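Local atomic coordinates of 1,4-dihydroxy-2-naphthoyl-CoA hydrolase (Prochlorococcus marinus, PDB entry 2HX5), a protein that probably hydrolyses 1,4-dihydroxy-2-naphthoyl-CoA to 1,4-dihydroxy-2-naphthoate and CoA, a step in phylloquinone (vitamin K1) biosynthesis. Residues L8-V14 and D84-L90. Coordinates in Å, arbitrary orientation, origin at the centre of the assembly. Numbering follows the deposited sequence.
Sequences LLLRRVV and DALAMEL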
loop_
_atom_site.group_PDB
_atom_site.type_symbol
_atom_site.label_atom_id
_atom_site.label_comp_id
_atom_site.label_asym_id
_atom_site.label_seq_id
_atom_site.Cartn_x
_atom_site.Cartn_y
_atom_site.Cartn_z
ATOM N N LEU A 8 6.778 -12.636 21.005
ATOM C CA LEU A 8 5.855 -13.456 20.173
ATOM C C LEU A 8 4.388 -13.105 20.290
ATOM O O LEU A 8 3.586 -13.557 19.473
ATOM C CB LEU A 8 6.048 -14.945 20.475
ATOM C CG LEU A 8 7.432 -15.540 20.217
ATOM C CD1 LEU A 8 7.488 -17.036 20.668
ATOM C CD2 LEU A 8 7.863 -15.419 18.784
ATOM N N LEU A 9 4.034 -12.340 21.317
ATOM C CA LEU A 9 2.672 -11.856 21.508
ATOM C C LEU A 9 2.677 -10.371 21.279
ATOM O O LEU A 9 3.258 -9.610 22.074
ATOM C CB LEU A 9 2.118 -12.160 22.911
ATOM C CG LEU A 9 2.054 -13.619 23.309
ATOM C CD1 LEU A 9 1.442 -13.791 24.744
ATOM C CD2 LEU A 9 1.225 -14.391 22.299
ATOM N N LEU A 10 2.059 -9.940 20.197
ATOM C CA LEU A 10 2.146 -8.573 19.785
ATOM C C LEU A 10 0.725 -8.061 19.583
ATOM O O LEU A 10 -0.249 -8.817 19.686
ATOM C CB LEU A 10 3.014 -8.460 18.512
ATOM C CG LEU A 10 4.462 -8.999 18.678
ATOM C CD1 LEU A 10 5.184 -9.129 17.344
ATOM C CD2 LEU A 10 5.273 -8.121 19.673
ATOM N N ARG A 11 0.581 -6.761 19.376
ATOM C CA ARG A 11 -0.713 -6.140 19.263
ATOM C C ARG A 11 -0.708 -5.099 18.163
ATOM O O ARG A 11 0.298 -4.425 17.934
ATOM C CB ARG A 11 -1.089 -5.444 20.567
ATOM C CG ARG A 11 -2.383 -4.614 20.502
ATOM C CD ARG A 11 -2.692 -4.035 21.903
ATOM N NE ARG A 11 -3.920 -3.231 21.955
ATOM C CZ ARG A 11 -4.047 -1.987 21.487
ATOM N NH1 ARG A 11 -3.023 -1.355 20.904
ATOM N NH2 ARG A 11 -5.220 -1.360 21.612
ATOM N N ARG A 12 -1.822 -4.997 17.465
ATOM C CA ARG A 12 -2.024 -3.839 16.601
ATOM C C ARG A 12 -3.494 -3.509 16.435
ATOM O O ARG A 12 -4.402 -4.312 16.642
ATOM C CB ARG A 12 -1.369 -4.012 15.240
ATOM C CG ARG A 12 -2.097 -4.946 14.290
ATOM C CD ARG A 12 -1.355 -5.043 12.940
ATOM N NE ARG A 12 -1.281 -3.798 12.189
ATOM C CZ ARG A 12 -0.163 -3.254 11.631
ATOM N NH1 ARG A 12 1.061 -3.745 11.744
ATOM N NH2 ARG A 12 -0.317 -2.173 10.910
ATOM N N VAL A 13 -3.697 -2.272 16.022
ATOM C CA VAL A 13 -5.028 -1.734 15.815
ATOM C C VAL A 13 -5.203 -1.503 14.306
ATOM O O VAL A 13 -4.329 -0.922 13.619
ATOM C CB VAL A 13 -5.272 -0.391 16.573
ATOM C CG1 VAL A 13 -6.703 0.071 16.402
ATOM C CG2 VAL A 13 -4.849 -0.566 18.069
ATOM N N VAL A 14 -6.327 -2.007 13.799
ATOM C CA VAL A 14 -6.711 -1.883 12.401
ATOM C C VAL A 14 -7.034 -0.384 12.113
ATOM O O VAL A 14 -7.783 0.235 12.843
ATOM C CB VAL A 14 -7.940 -2.772 12.052
ATOM C CG1 VAL A 14 -8.294 -2.643 10.588
ATOM C CG2 VAL A 14 -7.677 -4.255 12.464
ATOM N N ASP A 84 -10.473 -2.312 15.247
ATOM C CA ASP A 84 -10.271 -3.592 15.954
ATOM C C ASP A 84 -8.874 -3.649 16.552
ATOM O O ASP A 84 -7.906 -3.285 15.889
ATOM C CB ASP A 84 -10.470 -4.801 15.067
ATOM C CG ASP A 84 -11.934 -5.162 14.802
ATOM O OD1 ASP A 84 -12.865 -4.656 15.471
ATOM O OD2 ASP A 84 -12.159 -5.987 13.893
ATOM N N ALA A 85 -8.791 -4.079 17.828
ATOM C CA ALA A 85 -7.550 -4.369 18.486
ATOM C C ALA A 85 -7.284 -5.842 18.209
ATOM O O ALA A 85 -8.076 -6.709 18.628
ATOM C CB ALA A 85 -7.690 -4.135 20.010
ATOM N N LEU A 86 -6.195 -6.137 17.522
ATOM C CA LEU A 86 -5.857 -7.506 17.208
ATOM C C LEU A 86 -4.675 -7.991 18.044
ATOM O O LEU A 86 -3.622 -7.313 18.130
ATOM C CB LEU A 86 -5.481 -7.659 15.725
ATOM C CG LEU A 86 -6.531 -7.215 14.718
ATOM C CD1 LEU A 86 -5.919 -7.420 13.312
ATOM C CD2 LEU A 86 -7.851 -7.935 14.873
ATOM N N ALA A 87 -4.832 -9.167 18.630
ATOM C CA ALA A 87 -3.789 -9.843 19.390
ATOM C C ALA A 87 -3.116 -10.775 18.387
ATOM O O ALA A 87 -3.818 -11.565 17.742
ATOM C CB ALA A 87 -4.439 -10.584 20.549
HETATM N N MSE A 88 -1.827 -10.629 18.170
HETATM C CA MSE A 88 -1.081 -11.411 17.199
HETATM C C MSE A 88 -0.152 -12.367 17.915
HETATM O O MSE A 88 0.594 -11.969 18.780
HETATM C CB MSE A 88 -0.260 -10.502 16.325
HETATM C CG MSE A 88 -1.148 -9.545 15.469
HETATM SE SE MSE A 88 -0.125 -8.431 14.289
HETATM C CE MSE A 88 0.659 -7.216 15.647
ATOM N N GLU A 89 -0.243 -13.647 17.608
ATOM C CA GLU A 89 0.667 -14.610 18.182
ATOM C C GLU A 89 1.509 -15.220 17.086
ATOM O O GLU A 89 0.983 -15.722 16.084
ATOM C CB GLU A 89 -0.094 -15.717 18.883
ATOM C CG GLU A 89 0.862 -16.787 19.405
ATOM C CD GLU A 89 0.318 -17.622 20.569
ATOM O OE1 GLU A 89 -0.894 -17.476 20.923
ATOM O OE2 GLU A 89 1.148 -18.410 21.111
ATOM N N LEU A 90 2.820 -15.186 17.245
ATOM C CA LEU A 90 3.754 -15.679 16.253
ATOM C C LEU A 90 4.329 -17.012 16.744
ATOM O O LEU A 90 4.700 -17.173 17.931
ATOM C CB LEU A 90 4.939 -14.700 16.069
ATOM C CG LEU A 90 4.744 -13.515 15.144
ATOM C CD1 LEU A 90 3.566 -12.663 15.624
ATOM C CD2 LEU A 90 6.016 -12.733 15.046
#
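Met88, a selenomethionine, forms the apolar centre: its CE lies 3.9 Å from Leu10 CB, 3.8 Å from Arg12 CB and 3.6 Å from Arg11 C. Leu10, Arg12, Leu86 and Met88 share one face of the sheet; flanking it, Leu90 CD1 approaches Leu10 CD1 (4.3 Å) and Val14 CG2 meets Leu86 CD1 (3.7 Å) beside Trp33. Around this core the backbones pair antiparallel; the strand-segment axes approach to 4.6 Å, N-to-C directions 150° apart. Hydrogen bonds run from Leu10 N to Met88 O (2.9 Å), Met88 N to Leu10 O (2.8 Å), Arg12 N to Leu86 O (3.0 Å) and Leu86 N to Arg12 O (2.7 Å); Leu90 N to Leu8 O and Val14 N to Asp84 O, both 2.9 Å, close the ends. Farther out, the Arg12 guanidinium makes a salt bridge to Glu36 and a cation-pi contact with Trp33, while Asp84 forms a salt bridge with Arg57 of the second subunit. Backbone bonds thus hold the outermost strand of this chain's hotdog sheet, while Arg12, Val14, Leu86 and Leu90 touch helix 29-45.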